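Local structure of 336aa long hypothetical dTDP-glucose 4,6-dehydratase (Pyrococcus horikoshii, 2HUN) at residues Lys306-Asp309 with Trp310-Asn314; Trp286-Thr289 with Arg290-Trp294. The protein probably acts as a dTDP-glucose 4,6-dehydratase of the extended short-chain dehydrogenase type, binding NAD in a Rossmann fold. All coordinates share one frame; numbering follows the deposited sequence.

Contact 1: residues Lys306-Asp309 with Trp310-Asn314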
ATOM      1  N   LYS A 306     -27.981  23.059   2.119  1.00 35.13           N
ATOM      2  CA  LYS A 306     -27.290  23.664   0.985  1.00 34.14           C
ATOM      3  C   LYS A 306     -27.301  22.703  -0.196  1.00 32.05           C
ATOM      4  O   LYS A 306     -27.362  23.123  -1.348  1.00 32.31           O
ATOM      5  CB  LYS A 306     -25.841  24.014   1.350  1.00 36.01           C
ATOM      6  CG  LYS A 306     -25.708  25.134   2.371  1.00 37.42           C
ATOM      7  CD  LYS A 306     -24.269  25.618   2.502  1.00 40.23           C
ATOM      8  CE  LYS A 306     -23.721  26.073   1.157  1.00 40.47           C
ATOM      9  NZ  LYS A 306     -22.890  27.293   1.282  1.00 41.50           N
ATOM     10  N   THR A 307     -27.247  21.411   0.102  1.00 30.14           N
ATOM     11  CA  THR A 307     -27.250  20.387  -0.929  1.00 29.81           C
ATOM     12  C   THR A 307     -28.644  20.276  -1.556  1.00 31.21           C
ATOM     13  O   THR A 307     -28.777  20.082  -2.767  1.00 30.76           O
ATOM     14  CB  THR A 307     -26.809  19.028  -0.345  1.00 28.83           C
ATOM     15  OG1 THR A 307     -25.487  19.160   0.199  1.00 28.62           O
ATOM     16  CG2 THR A 307     -26.798  17.953  -1.428  1.00 25.70           C
ATOM     17  N   ILE A 308     -29.677  20.410  -0.727  1.00 31.74           N
ATOM     18  CA  ILE A 308     -31.053  20.355  -1.212  1.00 32.81           C
ATOM     19  C   ILE A 308     -31.281  21.526  -2.170  1.00 33.84           C
ATOM     20  O   ILE A 308     -31.745  21.336  -3.296  1.00 33.99           O
ATOM     21  CB  ILE A 308     -32.069  20.447  -0.042  1.00 32.12           C
ATOM     22  CG1 ILE A 308     -32.009  19.166   0.798  1.00 31.90           C
ATOM     23  CG2 ILE A 308     -33.481  20.685  -0.588  1.00 32.66           C
ATOM     24  CD1 ILE A 308     -32.759  19.240   2.117  1.00 30.74           C
ATOM     25  N   ASP A 309     -30.936  22.733  -1.723  1.00 33.88           N
ATOM     26  CA  ASP A 309     -31.101  23.927  -2.543  1.00 34.67           C
ATOM     27  C   ASP A 309     -30.381  23.808  -3.885  1.00 34.99           C
ATOM     28  O   ASP A 309     -30.941  24.155  -4.923  1.00 34.50           O
ATOM     29  CB  ASP A 309     -30.575  25.165  -1.811  1.00 37.19           C
ATOM     30  CG  ASP A 309     -31.348  25.469  -0.541  1.00 39.73           C
ATOM     31  OD1 ASP A 309     -32.298  24.724  -0.223  1.00 41.54           O
ATOM     32  OD2 ASP A 309     -31.002  26.456   0.138  1.00 40.37           O
ATOM     33  N   TRP A 310     -29.144  23.321  -3.866  1.00 33.12           N
ATOM     34  CA  TRP A 310     -28.369  23.189  -5.097  1.00 31.17           C
ATOM     35  C   TRP A 310     -29.019  22.269  -6.126  1.00 30.94           C
ATOM     36  O   TRP A 310     -29.114  22.621  -7.301  1.00 31.81           O
ATOM     37  CB  TRP A 310     -26.956  22.672  -4.806  1.00 28.13           C
ATOM     38  CG  TRP A 310     -26.046  22.789  -5.996  1.00 26.11           C
ATOM     39  CD1 TRP A 310     -25.294  23.872  -6.344  1.00 26.71           C
ATOM     40  CD2 TRP A 310     -25.845  21.814  -7.031  1.00 24.91           C
ATOM     41  NE1 TRP A 310     -24.640  23.636  -7.532  1.00 24.86           N
ATOM     42  CE2 TRP A 310     -24.962  22.381  -7.975  1.00 24.62           C
ATOM     43  CE3 TRP A 310     -26.327  20.517  -7.253  1.00 25.31           C
ATOM     44  CZ2 TRP A 310     -24.549  21.698  -9.126  1.00 25.17           C
ATOM     45  CZ3 TRP A 310     -25.918  19.835  -8.396  1.00 25.87           C
ATOM     46  CH2 TRP A 310     -25.037  20.431  -9.320  1.00 26.12           C
ATOM     47  N   TYR A 311     -29.452  21.088  -5.692  1.00 31.48           N
ATOM     48  CA  TYR A 311     -30.066  20.131  -6.603  1.00 31.28           C
ATOM     49  C   TYR A 311     -31.414  20.574  -7.145  1.00 32.93           C
ATOM     50  O   TYR A 311     -31.774  20.239  -8.277  1.00 32.31           O
ATOM     51  CB  TYR A 311     -30.205  18.756  -5.939  1.00 29.39           C
ATOM     52  CG  TYR A 311     -28.920  17.965  -5.994  1.00 29.41           C
ATOM     53  CD1 TYR A 311     -27.921  18.161  -5.045  1.00 28.27           C
ATOM     54  CD2 TYR A 311     -28.662  17.096  -7.055  1.00 29.13           C
ATOM     55  CE1 TYR A 311     -26.692  17.516  -5.153  1.00 30.55           C
ATOM     56  CE2 TYR A 311     -27.436  16.451  -7.175  1.00 30.25           C
ATOM     57  CZ  TYR A 311     -26.455  16.669  -6.220  1.00 28.68           C
ATOM     58  OH  TYR A 311     -25.224  16.073  -6.349  1.00 28.66           O
ATOM     59  N   LEU A 312     -32.163  21.327  -6.350  1.00 33.36           N
ATOM     60  CA  LEU A 312     -33.459  21.787  -6.812  1.00 35.01           C
ATOM     61  C   LEU A 312     -33.283  22.888  -7.870  1.00 35.62           C
ATOM     62  O   LEU A 312     -34.038  22.938  -8.841  1.00 37.93           O
ATOM     63  CB  LEU A 312     -34.301  22.265  -5.621  1.00 31.90           C
ATOM     64  CG  LEU A 312     -34.671  21.128  -4.661  1.00 31.27           C
ATOM     65  CD1 LEU A 312     -35.527  21.651  -3.519  1.00 30.17           C
ATOM     66  CD2 LEU A 312     -35.415  20.042  -5.431  1.00 31.85           C
ATOM     67  N   LYS A 313     -32.253  23.727  -7.708  1.00 36.04           N
ATOM     68  CA  LYS A 313     -31.969  24.821  -8.646  1.00 36.69           C
ATOM     69  C   LYS A 313     -31.062  24.440  -9.812  1.00 34.90           C
ATOM     70  O   LYS A 313     -30.810  25.251 -10.702  1.00 36.07           O
ATOM     71  CB  LYS A 313     -31.313  26.001  -7.912  1.00 39.14           C
ATOM     72  CG  LYS A 313     -30.721  27.067  -8.846  1.00 43.13           C
ATOM     73  CD  LYS A 313     -29.524  27.778  -8.227  1.00 45.30           C
ATOM     74  CE  LYS A 313     -28.827  28.660  -9.259  1.00 46.93           C
ATOM     75  NZ  LYS A 313     -28.955  28.131 -10.656  1.00 47.68           N
ATOM     76  N   ASN A 314     -30.556  23.218  -9.821  1.00 31.93           N
ATOM     77  CA  ASN A 314     -29.664  22.840 -10.901  1.00 31.03           C
ATOM     78  C   ASN A 314     -30.110  21.571 -11.585  1.00 29.75           C
ATOM     79  O   ASN A 314     -29.304  20.690 -11.888  1.00 28.31           O
ATOM     80  CB  ASN A 314     -28.241  22.700 -10.359  1.00 29.33           C
ATOM     81  CG  ASN A 314     -27.581  24.047 -10.121  1.00 30.68           C
ATOM     82  OD1 ASN A 314     -27.138  24.703 -11.064  1.00 31.27           O
ATOM     83  ND2 ASN A 314     -27.531  24.477  -8.858  1.00 29.01           N
TER
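Thr307 and Tyr311 meet one turn apart on helix 300-313, where the i to i+4 bond from Tyr311 N to Thr307 O measures 3.2 Å and is nearly straight at 168°. The ring lies close to the same carbonyl: CD1 of Tyr311 is 3.1 Å from Thr307 O, which lies at the ring edge, in its plane. Equivalent backbone bonds join Lys306 to Trp310, Ile308 to Leu312 and Asp309 to Lys313. A side-chain bond follows them just beyond, where Asn314 ND2 donates to Trp310 O over 2.9 Å with the acceptor close to the amide plane. ND2 also sits 3.2 Å above one face of the Trp310 indole, near its rim, so the amide is in contact with both the backbone and the ring of one tryptophan.

Packing follows the same spacing. Thr307 keeps OG1 beside its backbone nitrogen (chi1 -59°), which leaves CG2 in the anti position and alongside the Tyr311 ring, 3.8 Å from CE1; OG1 bonds to Gly303 O. On a neighbouring strip, Ile308 CG2 and Leu312 CD1 touch at 3.7 Å, the two side chains running side by side in the same direction. Trp310 leans its CE3 edge over the rim of one face of Tyr311 and meets Tyr185 and Trp317 further out. Ile196 of helix 191-200 covers Thr307 and Ile308.

The Tyr311 hydroxyl bonds to Gln186 O, while the side chain lies about 6 Å from that of the NAD-binding residue Phe14. With ring edge, ring face and hydroxyl all engaged, Tyr311 probably has little freedom to rotate, and a buried polar group is satisfied where the helix passes near the cofactor site.

Contact 2: residues Trp286-Thr289 with Arg290-Trp294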
ATOM      1  N   TRP A 286      -8.484  13.919  14.957  1.00 24.23           N
ATOM      2  CA  TRP A 286      -7.919  14.804  15.974  1.00 25.57           C
ATOM      3  C   TRP A 286      -6.599  15.444  15.527  1.00 24.87           C
ATOM      4  O   TRP A 286      -6.317  16.597  15.855  1.00 24.22           O
ATOM      5  CB  TRP A 286      -7.680  14.035  17.275  1.00 25.09           C
ATOM      6  CG  TRP A 286      -6.952  14.839  18.293  1.00 25.81           C
ATOM      7  CD1 TRP A 286      -5.696  14.605  18.779  1.00 25.85           C
ATOM      8  CD2 TRP A 286      -7.413  16.038  18.929  1.00 26.42           C
ATOM      9  NE1 TRP A 286      -5.347  15.586  19.679  1.00 26.10           N
ATOM     10  CE2 TRP A 286      -6.382  16.479  19.789  1.00 26.56           C
ATOM     11  CE3 TRP A 286      -8.600  16.786  18.855  1.00 26.35           C
ATOM     12  CZ2 TRP A 286      -6.498  17.639  20.572  1.00 25.56           C
ATOM     13  CZ3 TRP A 286      -8.715  17.941  19.635  1.00 26.44           C
ATOM     14  CH2 TRP A 286      -7.668  18.354  20.481  1.00 23.92           C
ATOM     15  N   LYS A 287      -5.792  14.700  14.779  1.00 23.98           N
ATOM     16  CA  LYS A 287      -4.500  15.207  14.320  1.00 24.50           C
ATOM     17  C   LYS A 287      -4.617  16.535  13.577  1.00 23.45           C
ATOM     18  O   LYS A 287      -3.957  17.513  13.923  1.00 23.00           O
ATOM     19  CB  LYS A 287      -3.823  14.167  13.425  1.00 24.41           C
ATOM     20  CG  LYS A 287      -2.428  14.544  12.925  1.00 26.67           C
ATOM     21  CD  LYS A 287      -1.809  13.365  12.182  1.00 28.19           C
ATOM     22  CE  LYS A 287      -0.421  13.668  11.666  1.00 31.13           C
ATOM     23  NZ  LYS A 287       0.146  12.485  10.952  1.00 27.02           N
ATOM     24  N   ILE A 288      -5.471  16.571  12.560  1.00 23.30           N
ATOM     25  CA  ILE A 288      -5.648  17.782  11.783  1.00 22.06           C
ATOM     26  C   ILE A 288      -6.282  18.881  12.628  1.00 22.64           C
ATOM     27  O   ILE A 288      -5.996  20.065  12.438  1.00 22.02           O
ATOM     28  CB  ILE A 288      -6.480  17.499  10.497  1.00 22.98           C
ATOM     29  CG1 ILE A 288      -6.293  18.646   9.504  1.00 22.22           C
ATOM     30  CG2 ILE A 288      -7.957  17.301  10.843  1.00 19.89           C
ATOM     31  CD1 ILE A 288      -6.932  18.395   8.145  1.00 20.95           C
ATOM     32  N   THR A 289      -7.127  18.499  13.578  1.00 22.60           N
ATOM     33  CA  THR A 289      -7.752  19.488  14.446  1.00 21.70           C
ATOM     34  C   THR A 289      -6.679  20.167  15.286  1.00 20.38           C
ATOM     35  O   THR A 289      -6.577  21.394  15.313  1.00 22.11           O
ATOM     36  CB  THR A 289      -8.776  18.840  15.406  1.00 23.41           C
ATOM     37  OG1 THR A 289      -9.794  18.180  14.650  1.00 26.92           O
ATOM     38  CG2 THR A 289      -9.409  19.896  16.299  1.00 23.17           C
ATOM     39  N   ARG A 290      -5.876  19.349  15.958  1.00 21.10           N
ATOM     40  CA  ARG A 290      -4.801  19.809  16.836  1.00 20.70           C
ATOM     41  C   ARG A 290      -3.714  20.617  16.135  1.00 21.05           C
ATOM     42  O   ARG A 290      -3.358  21.704  16.584  1.00 21.45           O
ATOM     43  CB  ARG A 290      -4.145  18.599  17.522  1.00 21.36           C
ATOM     44  CG  ARG A 290      -3.032  18.930  18.542  1.00 22.26           C
ATOM     45  CD  ARG A 290      -2.163  17.689  18.822  1.00 20.11           C
ATOM     46  NE  ARG A 290      -1.541  17.201  17.590  1.00 21.42           N
ATOM     47  CZ  ARG A 290      -1.454  15.924  17.231  1.00 22.26           C
ATOM     48  NH1 ARG A 290      -1.942  14.964  18.014  1.00 20.29           N
ATOM     49  NH2 ARG A 290      -0.907  15.606  16.064  1.00 23.23           N
ATOM     50  N   ASP A 291      -3.176  20.072  15.049  1.00 19.50           N
ATOM     51  CA  ASP A 291      -2.092  20.726  14.320  1.00 21.07           C
ATOM     52  C   ASP A 291      -2.479  21.877  13.393  1.00 22.69           C
ATOM     53  O   ASP A 291      -1.866  22.943  13.440  1.00 22.85           O
ATOM     54  CB  ASP A 291      -1.308  19.691  13.509  1.00 22.54           C
ATOM     55  CG  ASP A 291      -0.603  18.668  14.386  1.00 23.17           C
ATOM     56  OD1 ASP A 291      -0.604  18.833  15.619  1.00 26.18           O
ATOM     57  OD2 ASP A 291      -0.040  17.702  13.838  1.00 24.88           O
ATOM     58  N   LEU A 292      -3.495  21.675  12.559  1.00 22.51           N
ATOM     59  CA  LEU A 292      -3.893  22.709  11.613  1.00 23.60           C
ATOM     60  C   LEU A 292      -5.147  23.488  11.990  1.00 25.01           C
ATOM     61  O   LEU A 292      -5.586  24.361  11.239  1.00 26.10           O
ATOM     62  CB  LEU A 292      -4.070  22.086  10.229  1.00 21.76           C
ATOM     63  CG  LEU A 292      -2.966  21.127   9.777  1.00 23.71           C
ATOM     64  CD1 LEU A 292      -3.193  20.742   8.313  1.00 22.17           C
ATOM     65  CD2 LEU A 292      -1.605  21.772   9.958  1.00 23.24           C
ATOM     66  N   LYS A 293      -5.725  23.174  13.146  1.00 24.27           N
ATOM     67  CA  LYS A 293      -6.925  23.862  13.614  1.00 24.32           C
ATOM     68  C   LYS A 293      -8.129  23.730  12.689  1.00 24.50           C
ATOM     69  O   LYS A 293      -8.982  24.617  12.647  1.00 24.79           O
ATOM     70  CB  LYS A 293      -6.634  25.347  13.850  1.00 25.18           C
ATOM     71  CG  LYS A 293      -5.888  25.637  15.139  1.00 28.53           C
ATOM     72  CD  LYS A 293      -4.554  24.926  15.172  1.00 31.43           C
ATOM     73  CE  LYS A 293      -3.813  25.140  16.488  1.00 30.74           C
ATOM     74  NZ  LYS A 293      -2.489  24.449  16.422  1.00 31.38           N
ATOM     75  N   TRP A 294      -8.210  22.628  11.948  1.00 25.24           N
ATOM     76  CA  TRP A 294      -9.345  22.417  11.059  1.00 24.66           C
ATOM     77  C   TRP A 294     -10.597  21.991  11.827  1.00 24.81           C
ATOM     78  O   TRP A 294     -10.536  21.103  12.675  1.00 23.45           O
ATOM     79  CB  TRP A 294      -9.053  21.333  10.022  1.00 23.39           C
ATOM     80  CG  TRP A 294     -10.268  21.049   9.173  1.00 23.28           C
ATOM     81  CD1 TRP A 294     -10.764  21.828   8.168  1.00 24.79           C
ATOM     82  CD2 TRP A 294     -11.172  19.944   9.306  1.00 23.94           C
ATOM     83  NE1 TRP A 294     -11.923  21.280   7.668  1.00 26.17           N
ATOM     84  CE2 TRP A 294     -12.195  20.123   8.349  1.00 25.18           C
ATOM     85  CE3 TRP A 294     -11.218  18.820  10.144  1.00 25.35           C
ATOM     86  CZ2 TRP A 294     -13.253  19.221   8.205  1.00 25.19           C
ATOM     87  CZ3 TRP A 294     -12.269  17.924  10.001  1.00 25.69           C
ATOM     88  CH2 TRP A 294     -13.273  18.130   9.037  1.00 25.23           C
TER
HETATM   89  O   HOH W   1     -12.126  18.844  13.671  1.00 38.45           O
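Ile288 and Trp294 form the close-packed side of this short helix and its C-terminal turn. The CG1 branch of Ile288 reaches both Trp294 CB and Leu292 CD1, the latter at 3.9 Å. With CG1 anti to the backbone nitrogen (chi1 -163°), CG2 falls between that nitrogen and the carbonyl carbon, from where it meets Trp294 CE3 at 3.7 Å. Helix 220-233 and strand 239-242 cover this apolar cluster, through Val230, Leu229 and Tyr240 among others.

The turn is made by Lys293, whose positive phi of 61° takes the chain out of the helix. Ile288 O accepts both Leu292 N and, weakly at 3.4 Å, Trp294 N. Beyond it a water donates to Thr289 OG1 and to Trp294 O, joining two atoms that are 3.6 Å apart; OG1 has a further partner in Ser285 O.

The solvent side is looser and more polar. Arg290 CB lies over the five-membered ring of Trp286 in a CH-pi contact, 4.1 Å from its centroid, while the guanidinium stands nearly perpendicular to the indole at 88°. Arg290 then forms a side-on salt bridge with its neighbour Asp291: NE donates to OD1 at 2.7 Å and NH2 to OD2, both from above the carboxylate plane. Lys293 NZ curls back to Arg290 O at 2.9 Å.

The chemistry thus divides in two. The inner face packs by hydrocarbon, with Lys287 NZ adding polar ties to Glu238 and Ile239 O, whereas outer charges are paired or turned onto helix-end carbonyls, where a lysine ammonium would probably offset part of the partial negative charge.

Overall arrangement
Contact 2 comes first along the chain and contact 1 second, in series: neither nests within the other nor crosses it. Both are local, each closing turns within or just after its own helix rather than a long loop, contact 2 with the exit from helix 286-292 and contact 1 with the last part of helix 300-313. These two helices are consecutive, yet the contact centres lie 30 Å apart and the nearest atoms about 14 Å, so the two do not touch. Residues 286-294 tie the chain to helix 220-233 and strand 239-242, whereas residues 306-314 tie it to helix 191-200 and strand 215-219. Both strands belong to the mixed central sheet, which thereby connects the two contacts.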